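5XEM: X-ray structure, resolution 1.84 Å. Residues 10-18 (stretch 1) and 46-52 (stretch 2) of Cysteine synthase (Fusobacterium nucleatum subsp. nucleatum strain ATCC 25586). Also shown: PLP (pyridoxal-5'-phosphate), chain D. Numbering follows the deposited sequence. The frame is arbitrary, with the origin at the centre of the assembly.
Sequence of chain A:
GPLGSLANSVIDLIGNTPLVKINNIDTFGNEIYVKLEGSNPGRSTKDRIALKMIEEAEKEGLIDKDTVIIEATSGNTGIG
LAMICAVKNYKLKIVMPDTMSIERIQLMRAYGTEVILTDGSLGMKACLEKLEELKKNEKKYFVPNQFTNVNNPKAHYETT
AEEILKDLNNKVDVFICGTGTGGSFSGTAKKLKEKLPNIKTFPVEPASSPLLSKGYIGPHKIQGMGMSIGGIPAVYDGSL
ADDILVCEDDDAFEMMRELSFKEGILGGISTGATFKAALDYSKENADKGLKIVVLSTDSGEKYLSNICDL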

# COMPACT_ATOMS: atom_id res chain seq x y z
N VAL A 10 9.73 9.96 -0.39
CA VAL A 10 9.26 8.57 -0.50
C VAL A 10 10.37 7.60 -0.96
O VAL A 10 10.32 6.40 -0.70
CB VAL A 10 8.01 8.44 -1.40
CG1 VAL A 10 6.80 9.15 -0.76
CG2 VAL A 10 8.26 8.94 -2.82
N ILE A 11 11.38 8.12 -1.65
CA ILE A 11 12.52 7.28 -2.03
C ILE A 11 13.15 6.60 -0.82
O ILE A 11 13.61 5.46 -0.91
CB ILE A 11 13.61 8.08 -2.78
CG1 ILE A 11 13.02 8.60 -4.10
CG2 ILE A 11 14.89 7.22 -2.95
CD1 ILE A 11 13.95 9.47 -4.94
N ASP A 12 13.14 7.28 0.32
CA ASP A 12 13.74 6.70 1.52
C ASP A 12 12.93 5.55 2.12
O ASP A 12 13.42 4.81 2.98
CB ASP A 12 14.00 7.78 2.58
CG ASP A 12 14.92 8.87 2.08
OD1 ASP A 12 16.05 8.56 1.65
OD2 ASP A 12 14.50 10.03 2.06
N LEU A 13 11.68 5.37 1.69
CA LEU A 13 10.86 4.26 2.17
C LEU A 13 11.06 2.94 1.39
O LEU A 13 10.46 1.93 1.74
CB LEU A 13 9.39 4.64 2.13
CG LEU A 13 9.02 5.99 2.78
CD1 LEU A 13 7.51 6.22 2.71
CD2 LEU A 13 9.56 6.06 4.19
N ILE A 14 11.86 2.98 0.34
CA ILE A 14 12.10 1.82 -0.52
C ILE A 14 12.98 0.84 0.27
O ILE A 14 13.98 1.24 0.89
CB ILE A 14 12.76 2.21 -1.86
CG1 ILE A 14 11.79 3.09 -2.67
CG2 ILE A 14 13.14 0.97 -2.69
CD1 ILE A 14 12.39 3.74 -3.93
N GLY A 15 12.59 -0.42 0.24
CA GLY A 15 13.33 -1.48 0.88
C GLY A 15 13.01 -1.64 2.34
O GLY A 15 12.07 -1.05 2.86
N ASN A 16 13.80 -2.46 3.02
CA ASN A 16 13.53 -2.81 4.41
C ASN A 16 12.10 -3.26 4.66
O ASN A 16 11.39 -2.79 5.55
CB ASN A 16 13.96 -1.67 5.31
CG ASN A 16 15.45 -1.47 5.26
OD1 ASN A 16 16.20 -2.38 5.62
ND2 ASN A 16 15.89 -0.38 4.70
N THR A 17 11.67 -4.17 3.81
CA THR A 17 10.30 -4.67 3.84
C THR A 17 10.19 -5.79 4.86
O THR A 17 11.16 -6.49 5.12
CB THR A 17 9.87 -5.21 2.48
OG1 THR A 17 10.83 -6.19 2.04
CG2 THR A 17 9.82 -4.05 1.45
N PRO A 18 8.99 -6.00 5.38
CA PRO A 18 8.85 -7.04 6.40
C PRO A 18 8.77 -8.47 5.88
O PRO A 18 8.33 -8.71 4.72
CB PRO A 18 7.56 -6.64 7.11
CG PRO A 18 6.77 -5.92 6.06
CD PRO A 18 7.78 -5.18 5.23
N LYS A 46 9.66 -3.55 -7.50
CA LYS A 46 10.28 -2.83 -8.62
C LYS A 46 10.74 -1.45 -8.24
O LYS A 46 11.67 -0.91 -8.88
CB LYS A 46 9.38 -2.81 -9.87
CG LYS A 46 9.04 -4.19 -10.41
CD LYS A 46 10.29 -5.02 -10.71
CE LYS A 46 10.05 -6.02 -11.83
NZ LYS A 46 11.28 -6.49 -12.54
N ASP A 47 10.22 -0.91 -7.13
CA ASP A 47 10.76 0.32 -6.59
C ASP A 47 12.29 0.18 -6.41
O ASP A 47 13.06 1.14 -6.63
CB ASP A 47 10.19 0.59 -5.19
CG ASP A 47 8.77 1.11 -5.17
OD1 ASP A 47 8.11 1.12 -6.23
OD2 ASP A 47 8.33 1.52 -4.05
N ARG A 48 12.75 -0.99 -5.95
CA ARG A 48 14.19 -1.22 -5.70
C ARG A 48 15.02 -1.08 -6.98
O ARG A 48 16.10 -0.44 -6.97
CB ARG A 48 14.48 -2.59 -5.10
CG ARG A 48 13.90 -2.84 -3.74
CD ARG A 48 14.09 -4.28 -3.35
NE ARG A 48 13.44 -4.66 -2.11
CZ ARG A 48 13.97 -4.64 -0.89
NH1 ARG A 48 15.20 -4.16 -0.67
NH2 ARG A 48 13.25 -5.04 0.14
N ILE A 49 14.52 -1.67 -8.07
CA ILE A 49 15.25 -1.62 -9.35
C ILE A 49 15.10 -0.29 -10.06
O ILE A 49 16.06 0.19 -10.70
CB ILE A 49 14.95 -2.84 -10.30
CG1 ILE A 49 13.63 -2.75 -11.08
CG2 ILE A 49 15.10 -4.15 -9.52
CD1 ILE A 49 13.58 -3.75 -12.27
N ALA A 50 13.92 0.33 -9.95
CA ALA A 50 13.73 1.68 -10.46
C ALA A 50 14.75 2.64 -9.83
O ALA A 50 15.39 3.42 -10.53
CB ALA A 50 12.31 2.16 -10.18
N LEU A 51 14.88 2.56 -8.51
CA LEU A 51 15.81 3.42 -7.80
C LEU A 51 17.24 3.15 -8.23
O LEU A 51 17.97 4.08 -8.57
CB LEU A 51 15.71 3.22 -6.31
CG LEU A 51 16.58 4.15 -5.45
CD1 LEU A 51 16.26 5.62 -5.75
CD2 LEU A 51 16.41 3.81 -3.98
N LYS A 52 17.65 1.90 -8.21
CA LYS A 52 19.04 1.62 -8.54
C LYS A 52 19.38 1.92 -10.00
O LYS A 52 20.44 2.49 -10.28
CB LYS A 52 19.46 0.21 -8.17
CG LYS A 52 20.99 0.08 -8.26
CD LYS A 52 21.55 -1.18 -7.66
CE LYS A 52 23.07 -1.24 -7.77
NZ LYS A 52 23.76 -0.30 -6.85
N1 PLP D . 5.32 -10.25 -10.05
C2 PLP D . 4.92 -9.03 -10.46
C2A PLP D . 3.62 -8.44 -9.93
C3 PLP D . 5.71 -8.28 -11.35
O3 PLP D . 5.30 -7.05 -11.74
C4 PLP D . 6.90 -8.80 -11.84
C4A PLP D . 7.78 -8.03 -12.80
C5 PLP D . 7.29 -10.08 -11.39
C6 PLP D . 6.47 -10.76 -10.49
C5A PLP D . 8.57 -10.75 -11.83
O4P PLP D . 9.73 -10.07 -11.22
P PLP D . 11.19 -10.02 -11.92
O1P PLP D . 12.14 -9.53 -10.99
O2P PLP D . 10.98 -9.19 -13.10
O3P PLP D . 11.41 -11.42 -12.37

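How do the two backbones come to lie against each other? Residues 10-13 form a short 3-10 segment, whose turn is marked by the bond from Leu-13 N to Val-10 O at 2.9 Å, and from Ile-14 onward the chain runs as a loop. The other stretch is helical, with Leu-51 N bonded to Asp-47 O at 3.0 Å and Lys-52 N to Arg-48 O at 3.1 Å. The closest backbone register falls at Ile-14 and Arg-48, whose CA atoms are 6.4 Å apart; at Ile-11 and Leu-51 the CA-to-CA distance is 7.7 Å. The contact is modest, burying 336 Å² with both sides summed, and no clear hydrogen bond crosses it, so shape and apolar packing account for most of what can be described.

What does Ile-14 do at the centre of this contact? It gives up 88 Å², more than any other residue here, and its CA-to-CB bond points toward the helix. With chi1 in m and chi2 in t, the side chain reaches across one turn of the helix. CG2 lies 3.8 Å from Arg-48 N and 3.9 Å from Asp-47 CB, while CD1 is 3.8 Å from Asp-47 O and 4.0 Å from Leu-51 CD2. These are van der Waals contacts, even where the partner is a backbone N or O. The carbonyl of Asp-47 already accepts the helical bond from Leu-51 N, so its polar need is met within the helix while the methyl rests nearby.

How does Leu-51 complete the apolar patch? Its CA-to-CB bond also points toward the other stretch, and its branched end meets both isoleucines. Leu-51 CD1 comes to 3.5 Å from Ile-11 CG2, and Leu-51 CD2 lies between the two, 3.9 Å from Ile-11 CG2 and 4.0 Å from Ile-14 CD1. The branched end of the leucine thus spans the step from the 3-10 segment to the first loop residue, and covering these methyls removes hydrocarbon surface from water. Ile-11 contributes even though its own CA-to-CB bond runs sideways, because its CG2 methyl is the part that reaches Leu-51.

Why does Arg-48, a charged residue, cover 74 Å² in such a place? Its CA-to-CB bond points sideways, but the extended chain, t at both chi2 and chi3, brings its end nearer to the loop. On the way, its CG passes 4.0 Å from Ile-14 CG2, an aliphatic contact that suits the hydrocarbon part of the side chain. The guanidinium then meets the loop: Gly-15 CA lies over one face, 3.6 Å from Arg-48 NH1, and Thr-17 OG1 sits at the edge, near the plane, 3.3 Å from Arg-48 NH2. A CB at Gly-15 would be tight against NH1, at about 3.3 Å, and its phi of 84° by itself favours glycine. The guanidinium nitrogens find hydrogen-bonding partners elsewhere in the structure.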